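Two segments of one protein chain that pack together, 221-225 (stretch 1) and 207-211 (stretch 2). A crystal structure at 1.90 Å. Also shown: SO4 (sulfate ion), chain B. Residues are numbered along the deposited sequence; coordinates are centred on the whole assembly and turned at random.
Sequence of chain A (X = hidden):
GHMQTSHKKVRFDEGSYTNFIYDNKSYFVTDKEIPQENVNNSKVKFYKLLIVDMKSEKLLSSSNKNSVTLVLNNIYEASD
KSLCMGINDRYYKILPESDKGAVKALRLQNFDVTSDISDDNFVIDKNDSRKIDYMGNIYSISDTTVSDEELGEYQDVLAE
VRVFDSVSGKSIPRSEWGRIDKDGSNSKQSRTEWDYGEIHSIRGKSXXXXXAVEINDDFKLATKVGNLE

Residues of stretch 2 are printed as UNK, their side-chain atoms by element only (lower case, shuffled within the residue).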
ATOM      1  N   LEU A 221      -0.725  15.232  -5.883  1.00 13.43           N
ATOM      2  CA  LEU A 221      -0.707  14.477  -4.639  1.00 12.92           C
ATOM      3  C   LEU A 221      -2.094  14.008  -4.243  1.00 14.32           C
ATOM      4  O   LEU A 221      -3.031  14.815  -4.168  1.00 18.14           O
ATOM      5  CB  LEU A 221      -0.106  15.348  -3.527  1.00 12.90           C
ATOM      6  CG  LEU A 221      -0.327  14.853  -2.098  1.00 14.73           C
ATOM      7  CD1 LEU A 221       0.410  13.550  -1.907  1.00 20.51           C
ATOM      8  CD2 LEU A 221       0.129  15.908  -1.080  1.00 18.30           C
ATOM      9  N   ALA A 222      -2.225  12.705  -4.000  1.00 14.63           N
ATOM     10  CA  ALA A 222      -3.458  12.103  -3.516  1.00 15.11           C
ATOM     11  C   ALA A 222      -3.256  11.628  -2.085  1.00 17.88           C
ATOM     12  O   ALA A 222      -2.317  10.879  -1.811  1.00 15.99           O
ATOM     13  CB  ALA A 222      -3.884  10.933  -4.400  1.00 14.09           C
ATOM     14  N   THR A 223      -4.137  12.041  -1.176  1.00 17.16           N
ATOM     15  CA  THR A 223      -3.996  11.650   0.226  1.00 17.11           C
ATOM     16  C   THR A 223      -5.289  11.084   0.802  1.00 21.22           C
ATOM     17  O   THR A 223      -6.372  11.404   0.327  1.00 17.08           O
ATOM     18  CB  THR A 223      -3.535  12.837   1.086  1.00 24.49           C
ATOM     19  OG1 THR A 223      -4.452  13.919   0.922  1.00 27.38           O
ATOM     20  CG2 THR A 223      -2.157  13.303   0.658  1.00 21.81           C
ATOM     21  N   LYS A 224      -5.170  10.243   1.830  1.00 18.29           N
ATOM     22  CA  LYS A 224      -6.315   9.526   2.369  1.00 24.32           C
ATOM     23  C   LYS A 224      -7.282  10.494   3.032  1.00 26.13           C
ATOM     24  O   LYS A 224      -6.876  11.342   3.822  1.00 30.42           O
ATOM     25  CB  LYS A 224      -5.865   8.444   3.358  1.00 27.39           C
ATOM     26  CG  LYS A 224      -6.995   7.875   4.227  1.00 33.59           C
ATOM     27  CD  LYS A 224      -8.082   7.157   3.406  1.00 39.45           C
ATOM     28  CE  LYS A 224      -9.486   7.257   4.074  1.00 35.61           C
ATOM     29  NZ  LYS A 224     -10.608   6.497   3.402  1.00 23.83           N
ATOM     30  N   VAL A 225      -8.560  10.398   2.674  1.00 30.64           N
ATOM     31  CA  VAL A 225      -9.571  11.280   3.258  1.00 35.00           C
ATOM     32  C   VAL A 225     -10.316  10.575   4.384  1.00 43.58           C
ATOM     33  O   VAL A 225     -11.398  10.026   4.177  1.00 49.68           O
ATOM     34  CB  VAL A 225     -10.594  11.784   2.208  1.00 42.48           C
ATOM     35  CG1 VAL A 225     -10.583  13.306   2.141  1.00 48.43           C
ATOM     36  CG2 VAL A 225     -10.304  11.200   0.837  1.00 32.20           C
ATOM     37  N   UNK A 207       1.895   3.517   0.015  1.00 15.69           N
ATOM     38  CA  UNK A 207       0.782   3.856  -0.882  1.00 15.46           C
ATOM     39  C   UNK A 207      -0.489   4.121  -0.087  1.00 16.79           C
ATOM     40  O   UNK A 207      -1.329   4.932  -0.481  1.00 16.76           O
ATOM     41  c   UNK A 207       0.538   2.738  -1.899  1.00 15.99           C
ATOM     42  c   UNK A 207       1.306   1.336  -3.841  1.00 16.60           C
ATOM     43  c   UNK A 207       1.563   2.605  -3.025  1.00 15.42           C
ATOM     44  c   UNK A 207       1.527   3.831  -3.938  1.00 12.08           C
ATOM     45  N   UNK A 208      -0.624   3.434   1.044  1.00 17.51           N
ATOM     46  CA  UNK A 208      -1.751   3.657   1.943  1.00 20.05           C
ATOM     47  C   UNK A 208      -1.790   5.102   2.432  1.00 16.70           C
ATOM     48  O   UNK A 208      -2.866   5.653   2.641  1.00 22.30           O
ATOM     49  c   UNK A 208      -1.695   2.684   3.157  1.00 21.65           C
ATOM     50  c   UNK A 208      -2.789   2.998   4.156  1.00 29.11           C
ATOM     51  o   UNK A 208      -1.887   1.351   2.680  1.00 33.66           O
ATOM     52  N   UNK A 209      -0.619   5.716   2.592  1.00 16.95           N
ATOM     53  CA  UNK A 209      -0.522   7.100   3.065  1.00 20.60           C
ATOM     54  C   UNK A 209      -0.860   8.102   1.962  1.00 20.03           C
ATOM     55  O   UNK A 209      -1.687   9.000   2.138  1.00 19.43           O
ATOM     56  o   UNK A 209       3.785   6.121   4.896  1.00 22.50           O
ATOM     57  c   UNK A 209       1.451   6.685   4.749  1.00 34.86           C
ATOM     58  c   UNK A 209       2.931   7.033   4.934  1.00 33.55           C
ATOM     59  c   UNK A 209       0.885   7.439   3.558  1.00 20.29           C
ATOM     60  o   UNK A 209       3.237   8.245   5.060  1.00 38.75           O
ATOM     61  N   UNK A 210      -0.180   7.949   0.833  1.00 16.70           N
ATOM     62  CA  UNK A 210      -0.318   8.881  -0.279  1.00 16.41           C
ATOM     63  C   UNK A 210       0.257   8.278  -1.541  1.00 16.17           C
ATOM     64  O   UNK A 210       1.104   7.380  -1.488  1.00 12.99           O
ATOM     65  c   UNK A 210       0.386  10.205   0.023  1.00 16.74           C
ATOM     66  N   UNK A 211      -0.201   8.784  -2.680  1.00 12.67           N
ATOM     67  CA  UNK A 211       0.436   8.435  -3.938  1.00 11.33           C
ATOM     68  C   UNK A 211       0.263   9.574  -4.923  1.00 11.77           C
ATOM     69  O   UNK A 211      -0.404  10.567  -4.612  1.00 13.64           O
ATOM     70  c   UNK A 211      -3.733   6.483  -3.480  1.00 19.07           C
ATOM     71  c   UNK A 211      -2.334   7.495  -5.651  1.00 14.79           C
ATOM     72  c   UNK A 211      -3.726   7.436  -5.685  1.00 16.48           C
ATOM     73  c   UNK A 211      -1.635   7.061  -4.535  1.00 12.85           C
ATOM     74  c   UNK A 211      -2.349   6.544  -3.460  1.00 16.59           C
ATOM     75  c   UNK A 211      -4.425   6.932  -4.597  1.00 15.16           C
ATOM     76  c   UNK A 211      -0.123   7.125  -4.497  1.00 10.16           C
TER
HETATM   77  S   SO4 B 301       1.263  -0.048   0.776  1.00 19.66           S
HETATM   78  O1  SO4 B 301       2.461   0.544   0.145  1.00 17.80           O
HETATM   79  O2  SO4 B 301       0.263  -0.344  -0.245  1.00 23.78           O
HETATM   80  O3  SO4 B 301       1.606  -1.289   1.470  1.00 19.36           O
HETATM   81  O4  SO4 B 301       0.746   0.934   1.722  1.00 18.52           O
HETATM   82  O   HOH W   1      -2.850  10.139   3.904  1.00 31.19           O

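Position 207 carries four side-chain carbons and no heteroatom, with the chain forking at its second carbon. That is the skeleton of leucine, and the residue is Leu-207. Its side chain is out of reach of stretch 1 and so takes no part in the pairing, but it is buried, as suits a purely aliphatic group. The backbone has a separate role: Leu-207 N donates a hydrogen bond to O1 of the sulfate, 3.0 Å away.

At position 208 a single carbon bears one oxygen and one further carbon, a branch at the beta position. The CA-to-CB bond points away from stretch 1, and the side-chain oxygen lies beside the sulfate. Valine would have two carbons here and serine no second branch, so this is Thr-208. The residue holds the anion twice through the same oxygen: its N lies 2.9 Å from sulfate O4, and its OG1 donates to that O4 over 2.8 Å. A hydroxyl that can donate beside its own backbone NH suits such a site; 207 to 209 have helical phi/psi, and the amides of 207 and 208 both bond the ion.

Position 209 has three carbons in a row, the third carrying two oxygens. Its CA-to-CB bond also points away, and its side chain stays clear of stretch 1. A carboxylate at the end of two methylenes identifies Glu-209. An exposed site suits the charged group, while the backbone faces the partner. Here, next to the paired residues, the two backbones lie too far apart for a direct bond: Glu-209 O and Lys-224 N are 3.7 Å apart, and water 1 fills in, donating to Glu-209 O at 2.4 Å, a notably short distance, and accepting from Lys-224 N at 3.1 Å.

Position 210 has one side-chain carbon, which lies 3.9 Å from Leu-221 CD1 and 4.1 Å from Thr-223 CG2. A lone methyl means Ala-210. It forms a non-hydrogen-bonded antiparallel pair with Thr-223, on the same face of the sheet, and with the CA atoms only 4.6 Å apart the small methyl packs against both of these side-chain carbons.

Position 211 shows one carbon followed by a ring of six carbons without oxygen, and the methyl of Ala-222 sits over one face of that ring. The residue is Phe-211; tyrosine would add a hydroxyl. Ala-222 CB is 3.7 Å from Phe-211 CE1 and 4.0 Å from the ring centroid, close to the ring normal, a CH-pi contact in which a small side chain lets the broad aromatic lie flat against it.

The contact works as a short antiparallel ladder. Phe-211 N donates to Ala-222 O at 3.1 Å, and Ala-222 N returns a bond to Phe-211 O at 2.9 Å, closing a reciprocal pair. Ala-222 O also receives a CA-H...O contact from Ala-210 CA at 3.2 Å. Methyl packing around Ala-210 supports one face of the sheet and the Phe-211 ring the other, while beyond Thr-223 water takes over from direct bonding.

Stretch 2, residues 207-211: LTEAF
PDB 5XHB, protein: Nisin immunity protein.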